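Local coordinates for archaeal Sm-like protein AF-Sm2 (Archaeoglobus fulgidus, PDB 1LJO) that probably binds RNA and assembles from six identical copies into a hexamer, at residues Q8-M13 and V70-Q75; I18-K23 and I62-N67; V30-G35 and Y43-M48. All coordinates share one frame; numbering follows the deposited sequence.

How the interactions relate
The three contacts are nested along the chain: interaction 3 lies inside the loop closed by interaction 2, which lies inside the loop closed by interaction 1. Their centres sit only 10 to 12 Å apart, so all three lie close together around the one small, strongly bent antiparallel sheet of the Sm fold. Interaction 1 sets the N-terminal helix 6-12 against the last strand, 69-74. That strand pairs with 17-22, which meets 62-67 across the interior in interaction 2. Strand 28-36 is the other neighbour of 17-22, and interaction 3 zips it to 43-48. Strands 62-64 and 69-74 both pair with other subunits, so the same compact core also builds the hexamer.

Interaction 1: Q8-M13 and V70-Q75; sequences QMVKSM and VLIQPQ
Met13, following helix 6-12 in the chain, reaches across to strand 69-74 and makes two of the four side-chain contacts. Its CG is anti to the carbonyl carbon (chi1 -71°) and the next bond is extended, so the sulphur is delivered straight to the strand. There SD sits between two apolar groups, 3.7 Å from Ile72 CG2 and 3.8 Å from Pro74 CG. A bend at chi3 then swings CE along the Ile72 methyl. One turn earlier, Val10 offers CG2, which meets Ile72 CD1 at 4.2 Å with the two side chains crossing nearly at right angles. Ile72 uses both branches: CG2, anti to its backbone N, receives the methionine, while the extended CG1-CD1 arm receives the valine. Met9 is bent at chi2, and its CE touches the proline ring at CG more loosely. Back along the chain, Ser12 OG donates a very short 2.5 Å hydrogen bond to Met9 O, using a carbonyl lone pair, keeping this hydroxyl occupied within its own segment. An alanine in place of Met13, lacking the thioether that touches Ile72 and Pro74, would probably loosen the seat of the helix. Val10 and Met13 also pack on Val63 of a second subunit. With flexible thioethers and branched aliphatics meeting through apolar contacts, the association of helix and strand probably rests on close fit and exclusion of water.

Interaction 2: I18-K23 and I62-N67; sequences IRVEMK and IVLRGN
Apolar contacts at the middle centre on Leu64. Val20 and Leu64 meet tip to tip, CG1 of the valine 3.9 Å from CD1 of the leucine, a good match of two compact branched groups. Met22 crosses Leu64 obliquely. With CG anti to the carbonyl carbon (chi1 -60°) and bends at both chi2 and chi3, it curls so that SD lies 4.0 Å from Leu64 CD1 and CE 3.9 Å from Leu64 CB; an unbranched, flexible chain suits this wrapping. The same methyl ends 3.6 Å from Arg65 O, where the strand gives way to a 3-10 turn.

Polar groups gather beyond. Lys23, its chain bent at chi3, brings NZ to 3.8 Å from Asn67 O, too long for a hydrogen bond; its stronger partner is Asn68 of a second subunit, and the clustered Lys23 ammoniums of neighbouring subunits might lower its affinity for a proton. Within 62-67, Asn67 OD1 stands 3.0 Å above the Arg65 guanidinium plane, over its centre. Asn67 ND2 bonds to Asn67 O of a third subunit. In Sm proteins this Arg-Gly turn commonly helps form the RNA site, which Arg65 beside Asn41 is consistent with.

Residues 20-23 and 64-67 run 51° apart, as opposing walls of a bent sheet rather than paired strands. Strand 17-22 lies between 28-36 and 69-74, while 62-64 pairs with 42-44, whose Leu42 and Leu44 pack on Val20 and Leu64.

Interaction 3: V30-G35 and Y43-M48; sequences VGKLEG and YLTNAM
Segment 30-35, within strand 28-36, runs antiparallel to 43-48, but the register slips twice. Val30 and Met48 form a hydrogen-bonded pair, with Val30 N donating to Met48 O at 2.9 Å along a nearly straight line (170°). Lys32 and Thr45 form another, whereas Leu33 and Leu44 are a non-hydrogen-bonded pair. Glu34 and Gly35 both face Tyr43 in a classic beta bulge. Tyr43 O is gripped twice, by Glu34 N at 2.8 Å, nearly along the C=O axis, and by Gly35 N at 3.2 Å on a lone pair. The chain turns a corner at Thr45 and Asn46, between strands 42-44 and 47-51; Asn46 adopts the left-handed conformation that asparagine tolerates well and opens a G1 bulge with Ala47 against strand 54-60.

These bulges and the corner bend the long second and third strands of the Sm fold, letting its sheet curl around a hydrophobic core. Gly31 lies at one slip, its CA 4.0 Å from Ala47 CA; a CB there would run into Ala47 CB.

On the core face, Leu33 CD1 meets Leu44 CD2 at 3.8 Å, crossing obliquely. Leu33 holds CG anti to the backbone N, while Leu44 holds it anti to the carbonyl carbon (-57°). The other face carries Lys32 and Thr45 side by side, the lysine's CB 3.6 Å from the threonine's OG1. Glu34 cuts across Thr45 at about a right angle, its CG 3.2 Å from Thr45 CG2. Its CB meets the Tyr43 ring obliquely, 3.7 Å from CD2, and the ring also packs on Met9 of a third subunit.

Interaction 1: Q8-M13 and V70-Q75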
# COMPACT_ATOMS: atom_id res chain seq x y z
N GLN A 8 9.89 19.62 1.65
CA GLN A 8 10.89 20.68 1.54
C GLN A 8 12.27 20.05 1.64
O GLN A 8 13.19 20.40 0.90
CB GLN A 8 10.73 21.71 2.68
CG GLN A 8 9.46 22.54 2.65
CD GLN A 8 9.46 23.65 3.70
OE1 GLN A 8 9.59 23.40 4.90
NE2 GLN A 8 9.33 24.89 3.25
N MET A 9 12.42 19.12 2.58
CA MET A 9 13.69 18.45 2.79
C MET A 9 14.09 17.65 1.55
O MET A 9 15.22 17.77 1.07
CB MET A 9 13.61 17.53 4.01
CG MET A 9 14.92 16.84 4.37
SD MET A 9 16.28 18.02 4.62
CE MET A 9 17.69 16.93 4.52
N VAL A 10 13.17 16.86 1.02
CA VAL A 10 13.47 16.05 -0.16
C VAL A 10 13.86 16.91 -1.36
O VAL A 10 14.78 16.56 -2.10
CB VAL A 10 12.28 15.14 -0.56
CG1 VAL A 10 12.62 14.34 -1.81
CG2 VAL A 10 11.95 14.19 0.59
N LYS A 11 13.17 18.03 -1.55
CA LYS A 11 13.49 18.90 -2.68
C LYS A 11 14.90 19.48 -2.53
O LYS A 11 15.59 19.68 -3.52
CB LYS A 11 12.46 20.02 -2.82
CG LYS A 11 12.62 20.84 -4.10
CD LYS A 11 11.44 21.78 -4.35
CE LYS A 11 11.35 22.87 -3.29
NZ LYS A 11 12.55 23.75 -3.28
N SER A 12 15.32 19.73 -1.30
CA SER A 12 16.65 20.27 -1.06
C SER A 12 17.74 19.26 -1.43
O SER A 12 18.90 19.63 -1.58
CB SER A 12 16.81 20.67 0.41
OG SER A 12 16.94 19.54 1.26
N MET A 13 17.35 18.00 -1.58
CA MET A 13 18.31 16.94 -1.94
C MET A 13 18.52 16.83 -3.45
O MET A 13 19.36 16.06 -3.91
CB MET A 13 17.83 15.59 -1.41
CG MET A 13 17.91 15.41 0.10
SD MET A 13 17.26 13.79 0.61
CE MET A 13 15.80 14.28 1.50
N VAL A 70 10.42 3.88 1.23
CA VAL A 70 10.32 3.71 2.67
C VAL A 70 11.11 4.79 3.40
O VAL A 70 10.58 5.51 4.25
CB VAL A 70 10.86 2.32 3.12
CG1 VAL A 70 10.87 2.23 4.65
CG2 VAL A 70 9.99 1.21 2.53
N LEU A 71 12.38 4.93 3.03
CA LEU A 71 13.26 5.89 3.66
C LEU A 71 14.22 6.52 2.66
O LEU A 71 14.70 5.86 1.74
CB LEU A 71 14.05 5.17 4.77
CG LEU A 71 15.10 5.88 5.62
CD1 LEU A 71 15.45 5.01 6.84
CD2 LEU A 71 16.35 6.15 4.79
N ILE A 72 14.48 7.82 2.83
CA ILE A 72 15.40 8.55 1.96
C ILE A 72 16.45 9.17 2.86
O ILE A 72 16.13 9.77 3.88
CB ILE A 72 14.69 9.70 1.20
CG1 ILE A 72 13.57 9.14 0.33
CG2 ILE A 72 15.71 10.46 0.33
CD1 ILE A 72 12.78 10.22 -0.43
N GLN A 73 17.72 9.01 2.48
CA GLN A 73 18.81 9.53 3.28
C GLN A 73 19.86 10.21 2.42
O GLN A 73 20.36 9.61 1.46
CB GLN A 73 19.46 8.39 4.07
CG GLN A 73 20.77 8.76 4.76
CD GLN A 73 21.49 7.55 5.34
OE1 GLN A 73 21.71 6.55 4.65
NE2 GLN A 73 21.86 7.64 6.61
N PRO A 74 20.20 11.47 2.73
CA PRO A 74 21.22 12.16 1.93
C PRO A 74 22.48 11.30 2.05
O PRO A 74 22.74 10.73 3.11
CB PRO A 74 21.37 13.50 2.65
CG PRO A 74 20.01 13.71 3.26
CD PRO A 74 19.68 12.34 3.79
N GLN A 75 23.25 11.19 0.97
CA GLN A 75 24.46 10.39 1.03
C GLN A 75 25.66 11.27 1.31
O GLN A 75 25.54 12.50 1.14
CB GLN A 75 24.65 9.63 -0.28
CG GLN A 75 25.76 8.59 -0.24
CD GLN A 75 25.52 7.54 0.83
OE1 GLN A 75 25.52 7.84 2.03
NE2 GLN A 75 25.33 6.29 0.41

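Interaction 2: I18-K23 and I62-N67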
# COMPACT_ATOMS: atom_id res chain seq x y z
N ILE A 18 21.66 10.52 -2.99
CA ILE A 18 20.82 10.04 -1.91
C ILE A 18 20.77 8.52 -1.91
O ILE A 18 21.09 7.88 -2.92
CB ILE A 18 19.37 10.58 -2.03
CG1 ILE A 18 18.70 10.03 -3.29
CG2 ILE A 18 19.40 12.11 -2.09
CD1 ILE A 18 17.20 10.33 -3.38
N ARG A 19 20.37 7.95 -0.77
CA ARG A 19 20.23 6.51 -0.62
C ARG A 19 18.76 6.28 -0.32
O ARG A 19 18.20 6.95 0.55
CB ARG A 19 21.10 6.00 0.54
CG ARG A 19 20.95 4.51 0.84
CD ARG A 19 21.89 4.07 1.97
NE ARG A 19 23.29 4.18 1.59
CZ ARG A 19 23.96 3.26 0.90
NH1 ARG A 19 23.36 2.13 0.53
NH2 ARG A 19 25.23 3.46 0.58
N VAL A 20 18.14 5.34 -1.03
CA VAL A 20 16.72 5.06 -0.86
C VAL A 20 16.39 3.60 -0.58
O VAL A 20 16.90 2.71 -1.24
CB VAL A 20 15.93 5.44 -2.13
CG1 VAL A 20 14.43 5.23 -1.90
CG2 VAL A 20 16.23 6.87 -2.52
N GLU A 21 15.54 3.37 0.41
CA GLU A 21 15.11 2.01 0.73
C GLU A 21 13.68 1.89 0.22
O GLU A 21 12.82 2.69 0.59
CB GLU A 21 15.16 1.75 2.23
CG GLU A 21 14.54 0.43 2.63
CD GLU A 21 14.77 0.08 4.08
OE1 GLU A 21 14.51 0.94 4.95
OE2 GLU A 21 15.22 -1.06 4.36
N MET A 22 13.44 0.90 -0.64
CA MET A 22 12.11 0.68 -1.21
C MET A 22 11.44 -0.51 -0.56
O MET A 22 12.10 -1.48 -0.18
CB MET A 22 12.21 0.42 -2.72
CG MET A 22 12.82 1.54 -3.53
SD MET A 22 11.85 3.07 -3.49
CE MET A 22 10.44 2.61 -4.50
N LYS A 23 10.12 -0.44 -0.45
CA LYS A 23 9.34 -1.52 0.16
C LYS A 23 9.48 -2.82 -0.62
O LYS A 23 9.65 -3.89 -0.03
CB LYS A 23 7.88 -1.10 0.26
CG LYS A 23 6.99 -2.08 0.99
CD LYS A 23 5.68 -1.41 1.41
CE LYS A 23 4.93 -0.83 0.22
NZ LYS A 23 3.73 -0.07 0.64
N ILE A 62 16.65 5.71 -13.34
CA ILE A 62 15.52 4.95 -12.81
C ILE A 62 14.50 5.87 -12.16
O ILE A 62 14.85 6.93 -11.66
CB ILE A 62 15.94 3.91 -11.74
CG1 ILE A 62 16.66 4.61 -10.59
CG2 ILE A 62 16.82 2.82 -12.36
CD1 ILE A 62 16.96 3.69 -9.42
N VAL A 63 13.25 5.44 -12.16
CA VAL A 63 12.18 6.20 -11.53
C VAL A 63 11.60 5.33 -10.42
O VAL A 63 11.20 4.19 -10.65
CB VAL A 63 11.06 6.54 -12.54
CG1 VAL A 63 9.85 7.10 -11.82
CG2 VAL A 63 11.59 7.53 -13.58
N LEU A 64 11.57 5.87 -9.20
CA LEU A 64 11.05 5.14 -8.05
C LEU A 64 9.64 5.64 -7.71
O LEU A 64 9.40 6.84 -7.64
CB LEU A 64 11.98 5.32 -6.85
CG LEU A 64 13.45 4.92 -7.10
CD1 LEU A 64 14.28 5.14 -5.83
CD2 LEU A 64 13.52 3.47 -7.53
N ARG A 65 8.72 4.70 -7.50
CA ARG A 65 7.34 5.05 -7.17
C ARG A 65 7.25 5.52 -5.72
O ARG A 65 7.62 4.80 -4.81
CB ARG A 65 6.43 3.84 -7.38
CG ARG A 65 4.95 4.12 -7.18
CD ARG A 65 4.43 5.05 -8.26
NE ARG A 65 2.99 5.25 -8.15
CZ ARG A 65 2.41 6.16 -7.37
NH1 ARG A 65 3.16 6.97 -6.63
NH2 ARG A 65 1.09 6.26 -7.34
N GLY A 66 6.74 6.74 -5.54
CA GLY A 66 6.63 7.32 -4.21
C GLY A 66 5.97 6.52 -3.10
O GLY A 66 6.49 6.48 -1.98
N ASN A 67 4.84 5.88 -3.37
CA ASN A 67 4.20 5.15 -2.28
C ASN A 67 4.95 3.89 -1.88
O ASN A 67 4.59 3.24 -0.91
CB ASN A 67 2.74 4.81 -2.60
CG ASN A 67 2.60 3.90 -3.78
OD1 ASN A 67 2.80 4.32 -4.92
ND2 ASN A 67 2.27 2.65 -3.52

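Interaction 3: V30-G35 and Y43-M48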
# COMPACT_ATOMS: atom_id res chain seq x y z
N VAL A 30 21.14 3.91 -4.72
CA VAL A 30 21.96 5.08 -4.49
C VAL A 30 22.17 5.77 -5.82
O VAL A 30 22.57 5.14 -6.80
CB VAL A 30 23.34 4.69 -3.91
CG1 VAL A 30 24.18 5.93 -3.69
CG2 VAL A 30 23.17 3.91 -2.62
N GLY A 31 21.89 7.07 -5.87
CA GLY A 31 22.06 7.80 -7.12
C GLY A 31 21.82 9.29 -6.96
O GLY A 31 21.51 9.76 -5.86
N LYS A 32 21.96 10.03 -8.05
CA LYS A 32 21.75 11.47 -8.01
C LYS A 32 20.27 11.77 -8.18
O LYS A 32 19.63 11.30 -9.13
CB LYS A 32 22.54 12.15 -9.13
CG LYS A 32 22.41 13.68 -9.14
CD LYS A 32 22.98 14.26 -10.43
CE LYS A 32 22.78 15.76 -10.51
NZ LYS A 32 22.97 16.28 -11.90
N LEU A 33 19.72 12.55 -7.25
CA LEU A 33 18.32 12.91 -7.32
C LEU A 33 18.15 14.02 -8.35
O LEU A 33 18.55 15.16 -8.12
CB LEU A 33 17.81 13.39 -5.95
CG LEU A 33 16.33 13.78 -5.90
CD1 LEU A 33 15.46 12.60 -6.31
CD2 LEU A 33 15.96 14.25 -4.50
N GLU A 34 17.57 13.66 -9.49
CA GLU A 34 17.34 14.61 -10.58
C GLU A 34 15.96 15.23 -10.55
O GLU A 34 15.73 16.29 -11.13
CB GLU A 34 17.56 13.92 -11.93
CG GLU A 34 19.02 13.83 -12.33
CD GLU A 34 19.58 15.18 -12.73
OE1 GLU A 34 19.19 15.69 -13.81
OE2 GLU A 34 20.41 15.73 -11.98
N GLY A 35 15.03 14.56 -9.87
CA GLY A 35 13.68 15.09 -9.80
C GLY A 35 12.81 14.38 -8.78
O GLY A 35 13.01 13.20 -8.48
N TYR A 43 13.23 10.49 -9.30
CA TYR A 43 13.93 10.22 -10.55
C TYR A 43 15.42 10.36 -10.25
O TYR A 43 15.92 11.45 -9.96
CB TYR A 43 13.51 11.20 -11.65
CG TYR A 43 14.38 11.14 -12.90
CD1 TYR A 43 14.91 9.93 -13.34
CD2 TYR A 43 14.66 12.29 -13.63
CE1 TYR A 43 15.70 9.86 -14.49
CE2 TYR A 43 15.45 12.23 -14.78
CZ TYR A 43 15.97 11.02 -15.20
OH TYR A 43 16.78 10.96 -16.31
N LEU A 44 16.12 9.23 -10.29
CA LEU A 44 17.55 9.19 -10.02
C LEU A 44 18.32 8.91 -11.30
O LEU A 44 17.82 8.21 -12.19
CB LEU A 44 17.88 8.07 -9.02
CG LEU A 44 17.19 8.09 -7.65
CD1 LEU A 44 17.75 6.95 -6.80
CD2 LEU A 44 17.43 9.42 -6.97
N THR A 45 19.52 9.46 -11.40
CA THR A 45 20.38 9.23 -12.55
C THR A 45 21.68 8.68 -11.99
O THR A 45 21.98 8.89 -10.81
CB THR A 45 20.66 10.52 -13.34
OG1 THR A 45 21.23 11.50 -12.46
CG2 THR A 45 19.36 11.07 -13.95
N ASN A 46 22.45 7.99 -12.83
CA ASN A 46 23.72 7.41 -12.41
C ASN A 46 23.51 6.53 -11.18
O ASN A 46 24.39 6.41 -10.33
CB ASN A 46 24.70 8.55 -12.10
CG ASN A 46 24.74 9.60 -13.20
OD1 ASN A 46 25.26 9.35 -14.28
ND2 ASN A 46 24.16 10.77 -12.94
N ALA A 47 22.35 5.90 -11.11
CA ALA A 47 21.99 5.06 -9.97
C ALA A 47 22.62 3.67 -9.94
O ALA A 47 23.01 3.12 -10.97
CB ALA A 47 20.48 4.93 -9.89
N MET A 48 22.68 3.12 -8.74
CA MET A 48 23.23 1.78 -8.54
C MET A 48 22.49 1.10 -7.40
O MET A 48 21.92 1.76 -6.53
CB MET A 48 24.72 1.86 -8.20
CG MET A 48 25.04 2.65 -6.96
SD MET A 48 26.80 2.69 -6.60
CE MET A 48 27.32 4.11 -7.58